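Local structure of cytoplasmic protein (Cryptococcus neoformans var. grubii serotype A, 7LPO) at residues P195-G200 with L457-K462; P492-I497 with A552-M557. The protein probably hydrolyses the beta-glucosidic bond of steryl glucosides, as a sterylglucosidase of glycoside hydrolase family 5. All coordinates share one frame; numbering follows the deposited sequence.

Contact 1. Residues P195-G200 with L457-K462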
loop_
_atom_site.group_PDB
_atom_site.type_symbol
_atom_site.label_atom_id
_atom_site.label_comp_id
_atom_site.label_asym_id
_atom_site.label_seq_id
_atom_site.Cartn_x
_atom_site.Cartn_y
_atom_site.Cartn_z
ATOM N N PRO A 195 -10.142 -9.487 -16.056
ATOM C CA PRO A 195 -11.212 -8.695 -15.430
ATOM C C PRO A 195 -10.666 -7.705 -14.411
ATOM O O PRO A 195 -9.706 -7.979 -13.687
ATOM C CB PRO A 195 -12.109 -9.753 -14.768
ATOM C CG PRO A 195 -11.828 -11.016 -15.499
ATOM C CD PRO A 195 -10.378 -10.937 -15.931
ATOM N N ALA A 196 -11.308 -6.545 -14.354
ATOM C CA ALA A 196 -10.889 -5.474 -13.459
ATOM C C ALA A 196 -10.789 -5.948 -12.017
ATOM O O ALA A 196 -11.757 -6.463 -11.446
ATOM C CB ALA A 196 -11.878 -4.311 -13.553
ATOM N N MET A 197 -9.613 -5.747 -11.427
ATOM C CA MET A 197 -9.382 -5.935 -9.998
ATOM C C MET A 197 -9.586 -7.375 -9.557
ATOM O O MET A 197 -9.732 -7.644 -8.357
ATOM C CB MET A 197 -10.290 -5.018 -9.177
ATOM C CG MET A 197 -9.992 -3.521 -9.308
ATOM S SD MET A 197 -8.234 -3.089 -9.365
ATOM C CE MET A 197 -7.895 -2.716 -7.688
ATOM N N ILE A 198 -9.613 -8.325 -10.492
ATOM C CA ILE A 198 -9.781 -9.707 -10.073
ATOM C C ILE A 198 -8.526 -10.221 -9.383
ATOM O O ILE A 198 -8.588 -11.214 -8.651
ATOM C CB ILE A 198 -10.169 -10.599 -11.265
ATOM C CG1 ILE A 198 -10.778 -11.910 -10.756
ATOM C CG2 ILE A 198 -8.983 -10.873 -12.141
ATOM C CD1 ILE A 198 -11.430 -12.747 -11.853
ATOM N N TRP A 199 -7.385 -9.549 -9.569
ATOM C CA TRP A 199 -6.145 -10.031 -8.969
ATOM C C TRP A 199 -6.297 -10.192 -7.465
ATOM O O TRP A 199 -5.646 -11.058 -6.858
ATOM C CB TRP A 199 -4.990 -9.077 -9.300
ATOM C CG TRP A 199 -5.096 -7.739 -8.628
ATOM C CD1 TRP A 199 -5.588 -6.584 -9.168
ATOM C CD2 TRP A 199 -4.698 -7.419 -7.294
ATOM N NE1 TRP A 199 -5.528 -5.563 -8.242
ATOM C CE2 TRP A 199 -4.985 -6.054 -7.085
ATOM C CE3 TRP A 199 -4.123 -8.155 -6.251
ATOM C CZ2 TRP A 199 -4.735 -5.419 -5.882
ATOM C CZ3 TRP A 199 -3.867 -7.514 -5.054
ATOM C CH2 TRP A 199 -4.172 -6.161 -4.883
ATOM N N GLY A 200 -7.161 -9.379 -6.851
ATOM C CA GLY A 200 -7.302 -9.387 -5.407
ATOM C C GLY A 200 -7.972 -10.636 -4.867
ATOM O O GLY A 200 -7.752 -11.001 -3.704
ATOM N N LEU A 457 -15.579 1.489 -4.027
ATOM C CA LEU A 457 -16.530 1.516 -5.130
ATOM C C LEU A 457 -15.877 2.077 -6.389
ATOM O O LEU A 457 -16.043 1.537 -7.490
ATOM C CB LEU A 457 -17.757 2.346 -4.744
ATOM C CG LEU A 457 -18.758 2.526 -5.888
ATOM C CD1 LEU A 457 -19.393 1.180 -6.239
ATOM C CD2 LEU A 457 -19.841 3.539 -5.558
ATOM N N THR A 458 -15.172 3.197 -6.254
ATOM C CA THR A 458 -14.515 3.801 -7.406
ATOM C C THR A 458 -13.419 2.895 -7.952
ATOM O O THR A 458 -13.315 2.688 -9.169
ATOM C CB THR A 458 -13.948 5.165 -7.013
ATOM O OG1 THR A 458 -15.012 5.992 -6.507
ATOM C CG2 THR A 458 -13.301 5.839 -8.197
ATOM N N LEU A 459 -12.610 2.325 -7.060
ATOM C CA LEU A 459 -11.523 1.451 -7.483
ATOM C C LEU A 459 -12.046 0.253 -8.265
ATOM O O LEU A 459 -11.532 -0.069 -9.341
ATOM C CB LEU A 459 -10.744 0.993 -6.256
ATOM C CG LEU A 459 -9.403 0.296 -6.454
ATOM C CD1 LEU A 459 -8.421 1.221 -7.109
ATOM C CD2 LEU A 459 -8.886 -0.190 -5.107
ATOM N N MET A 460 -13.080 -0.417 -7.750
ATOM C CA MET A 460 -13.514 -1.663 -8.378
ATOM C C MET A 460 -14.308 -1.429 -9.656
ATOM O O MET A 460 -14.203 -2.216 -10.604
ATOM C CB MET A 460 -14.348 -2.487 -7.399
ATOM C CG MET A 460 -13.678 -2.719 -6.057
ATOM S SD MET A 460 -12.123 -3.663 -6.164
ATOM C CE MET A 460 -12.712 -5.189 -6.842
ATOM N N THR A 461 -15.128 -0.383 -9.703
ATOM C CA THR A 461 -15.963 -0.131 -10.872
ATOM C C THR A 461 -15.270 0.737 -11.905
ATOM O O THR A 461 -15.799 0.885 -13.019
ATOM C CB THR A 461 -17.275 0.537 -10.458
ATOM O OG1 THR A 461 -16.998 1.835 -9.918
ATOM C CG2 THR A 461 -17.998 -0.302 -9.414
ATOM N N LYS A 462 -14.101 1.303 -11.574
ATOM C CA LYS A 462 -13.385 2.244 -12.440
ATOM C C LYS A 462 -14.360 3.288 -13.037
ATOM O O LYS A 462 -14.355 3.573 -14.221
ATOM C CB LYS A 462 -12.617 1.486 -13.534
ATOM C CG LYS A 462 -11.639 0.484 -12.907
ATOM C CD LYS A 462 -10.789 -0.221 -13.927
ATOM C CE LYS A 462 -9.576 -0.861 -13.249
ATOM N NZ LYS A 462 -8.799 -1.675 -14.205
HETATM O O HOH W 1 -7.655 -4.162 -13.197
#
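M197, at the tip of a type II beta turn running from P195 to I198, pushes its side chain against the last turn of the helix that carries L459 and M460. Its CB meets the methyl end of M460, 3.4 Å from CE, which is tighter than usual for two carbons, with M460 SD a little farther off. The next atom, CG, stands beside the backbone N of M197 (chi1 -67°) and lies 3.8 Å from both M460 SD and the carbonyl oxygen of L459. The chain then bends at chi2 and chi3, and M197 CE ends on the isobutyl branch of L459, 3.6 Å from its CG and 3.7 Å from its CD2. Both helix side chains cross that of M197 at about a right angle.

The second half of the contact is polar and runs through K462, the first residue past the helix, whose positive phi turns the chain out of it. Its side chain, extended beyond CG, passes A196, with NZ 4.1 Å from A196 CB. No direct hydrogen bond joins the segments; instead one water accepts from M197 N at 3.1 Å and from K462 NZ at 2.9 Å. The same ammonium forms a salt bridge with D527 and a hydrogen bond to the carbonyl of G587, which hold the lysine end in place beside the turn.

The side chain of M197 also touches E588 and lies about 4 Å from a bound Tris molecule, probably from the crystallisation liquor, which may mark a pocket. The contact thus joins the loop between helices 159-163 and 206-221, which follows barrel strand 137-143, to the end of helix 456-461, which follows strand 447-449 of the same TIM barrel; M460 packs on F318 of strand 311-319.

Contact 2. Residues P492-I497 with A552-M557; sequences PIRKMI and AMDCSM
C555 packs against R494 and I497 where two outer helices of the TIM barrel run side by side, their local axes 9.2 Å apart at closest approach and inclined at 40°. C555 has the most surface buried. Its SG, anti to the backbone N, is directed between the two partners: I497 CD1 lies 3.6 Å away, and the aliphatic root of R494 closes in with CA and with CG, the latter 3.9 Å from the sulfur. I493 CG2 adds a looser touch to the same SG.

R494 does two jobs. Its CG lies against C555; the chain bends at chi3, where NE leaves the line of the preceding carbons, and the guanidinium at its end meets D554. There NH1 donates to OD2 of D554 at 2.8 Å in a salt bridge. The bond is not straight (149° at the hydrogen), and NH1 comes to OD2 from well above the carboxylate plane; the guanidinium and carboxylate planes are 46° apart. A water completes a bridge beside it, accepting from R494 NH2 and donating to D554 OD1 at 2.6 Å. Another water donates to the carbonyl oxygens of both R494 and C555, tying the two backbones where their CA atoms are only 5.4 Å apart.

OD1 of D554 is also in a salt bridge with R667, so the buried carboxylate is shared between two arginines. That pairing would probably favour its ionised form, and it carries the charge network beyond the two helices, alongside a thiol packed among aliphatic groups.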
loop_
_atom_site.group_PDB
_atom_site.type_symbol
_atom_site.label_atom_id
_atom_site.label_comp_id
_atom_site.label_asym_id
_atom_site.label_seq_id
_atom_site.Cartn_x
_atom_site.Cartn_y
_atom_site.Cartn_z
ATOM N N PRO A 492 -22.699 14.916 0.129
ATOM C CA PRO A 492 -22.826 13.784 1.060
ATOM C C PRO A 492 -21.779 12.705 0.849
ATOM O O PRO A 492 -21.369 12.055 1.819
ATOM C CB PRO A 492 -24.250 13.263 0.796
ATOM C CG PRO A 492 -25.016 14.468 0.243
ATOM C CD PRO A 492 -23.984 15.289 -0.504
ATOM N N ILE A 493 -21.338 12.478 -0.388
ATOM C CA ILE A 493 -20.330 11.451 -0.623
ATOM C C ILE A 493 -19.000 11.875 -0.019
ATOM O O ILE A 493 -18.340 11.099 0.679
ATOM C CB ILE A 493 -20.198 11.155 -2.127
ATOM C CG1 ILE A 493 -21.448 10.421 -2.634
ATOM C CG2 ILE A 493 -18.946 10.327 -2.398
ATOM C CD1 ILE A 493 -21.537 10.299 -4.158
ATOM N N ARG A 494 -18.601 13.125 -0.255
ATOM C CA ARG A 494 -17.334 13.619 0.276
ATOM C C ARG A 494 -17.323 13.577 1.798
ATOM O O ARG A 494 -16.341 13.141 2.411
ATOM C CB ARG A 494 -17.090 15.041 -0.227
ATOM C CG ARG A 494 -16.736 15.097 -1.702
ATOM C CD ARG A 494 -16.870 16.492 -2.267
ATOM N NE ARG A 494 -15.922 17.428 -1.670
ATOM C CZ ARG A 494 -14.722 17.714 -2.171
ATOM N NH1 ARG A 494 -14.299 17.130 -3.292
ATOM N NH2 ARG A 494 -13.944 18.599 -1.556
ATOM N N LYS A 495 -18.409 14.034 2.424
ATOM C CA LYS A 495 -18.469 14.039 3.882
ATOM C C LYS A 495 -18.392 12.624 4.431
ATOM O O LYS A 495 -17.766 12.381 5.468
ATOM C CB LYS A 495 -19.753 14.725 4.341
ATOM C CG LYS A 495 -19.885 14.879 5.848
ATOM C CD LYS A 495 -21.135 15.691 6.201
ATOM C CE LYS A 495 -21.318 15.842 7.711
ATOM N NZ LYS A 495 -22.721 15.516 8.135
ATOM N N MET A 496 -19.017 11.673 3.739
ATOM C CA MET A 496 -19.009 10.292 4.197
ATOM C C MET A 496 -17.607 9.698 4.135
ATOM O O MET A 496 -17.161 9.051 5.092
ATOM C CB MET A 496 -19.994 9.481 3.356
ATOM C CG MET A 496 -20.139 8.047 3.784
ATOM S SD MET A 496 -19.022 7.021 2.838
ATOM C CE MET A 496 -19.853 7.008 1.247
ATOM N N ILE A 497 -16.882 9.937 3.036
ATOM C CA ILE A 497 -15.537 9.387 2.911
ATOM C C ILE A 497 -14.598 10.043 3.914
ATOM O O ILE A 497 -13.748 9.380 4.516
ATOM C CB ILE A 497 -15.034 9.521 1.460
ATOM C CG1 ILE A 497 -16.010 8.776 0.553
ATOM C CG2 ILE A 497 -13.613 8.982 1.331
ATOM C CD1 ILE A 497 -15.462 8.351 -0.768
ATOM N N ALA A 552 -13.111 12.326 -8.293
ATOM C CA ALA A 552 -12.798 11.172 -7.453
ATOM C C ALA A 552 -11.549 11.428 -6.624
ATOM O O ALA A 552 -11.544 11.225 -5.403
ATOM C CB ALA A 552 -12.622 9.924 -8.322
ATOM N N MET A 553 -10.472 11.863 -7.277
ATOM C CA MET A 553 -9.228 12.195 -6.591
ATOM C C MET A 553 -9.460 13.240 -5.498
ATOM O O MET A 553 -8.983 13.091 -4.374
ATOM C CB MET A 553 -8.210 12.720 -7.604
ATOM C CG MET A 553 -6.808 12.923 -7.080
ATOM S SD MET A 553 -5.869 11.370 -6.957
ATOM C CE MET A 553 -5.652 11.267 -5.263
ATOM N N ASP A 554 -10.170 14.318 -5.847
ATOM C CA ASP A 554 -10.393 15.410 -4.897
ATOM C C ASP A 554 -11.229 14.967 -3.701
ATOM O O ASP A 554 -11.007 15.449 -2.586
ATOM C CB ASP A 554 -11.067 16.578 -5.626
ATOM C CG ASP A 554 -11.242 17.802 -4.751
ATOM O OD1 ASP A 554 -10.295 18.186 -4.037
ATOM O OD2 ASP A 554 -12.340 18.392 -4.778
ATOM N N CYS A 555 -12.179 14.053 -3.904
ATOM C CA CYS A 555 -12.932 13.498 -2.780
ATOM C C CYS A 555 -12.022 12.712 -1.838
ATOM O O CYS A 555 -12.074 12.881 -0.612
ATOM C CB CYS A 555 -14.057 12.607 -3.300
ATOM S SG CYS A 555 -14.908 11.696 -2.003
ATOM N N SER A 556 -11.158 11.860 -2.392
ATOM C CA SER A 556 -10.250 11.101 -1.539
ATOM C C SER A 556 -9.256 12.018 -0.840
ATOM O O SER A 556 -8.940 11.812 0.339
ATOM C CB SER A 556 -9.516 10.039 -2.358
ATOM O OG SER A 556 -10.299 8.866 -2.443
ATOM N N MET A 557 -8.745 13.036 -1.544
ATOM C CA MET A 557 -7.800 13.958 -0.919
ATOM C C MET A 557 -8.487 14.844 0.125
ATOM O O MET A 557 -7.925 15.117 1.192
ATOM C CB MET A 557 -7.127 14.817 -1.988
ATOM C CG MET A 557 -6.167 14.079 -2.900
ATOM S SD MET A 557 -4.803 13.312 -1.994
ATOM C CE MET A 557 -5.344 11.605 -1.973
HETATM O O HOH W 2 -14.033 14.001 1.132
HETATM O O HOH W 3 -10.967 19.339 -1.821
#

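How the contacts relate
Contact 1 closes before contact 2 opens, so the two come in series along the chain, their centres 18 Å apart. Contact 1 lies nearer the surface, at a loop and the end of helix 456-461; contact 2 is buried between helices 490-512 and 547-559, which precede the parallel strands 518-522 and 567-570, as outer helices do in the TIM barrel of family 5. They meet directly where T458 CG2 of the first packs on A552 CB of the second, at 4.1 Å, so helix 456-461 touches helix 547-559. Both contacts also border strand 467-469, which receives L457 from contact 1 and I493, M496 and I497 from contact 2.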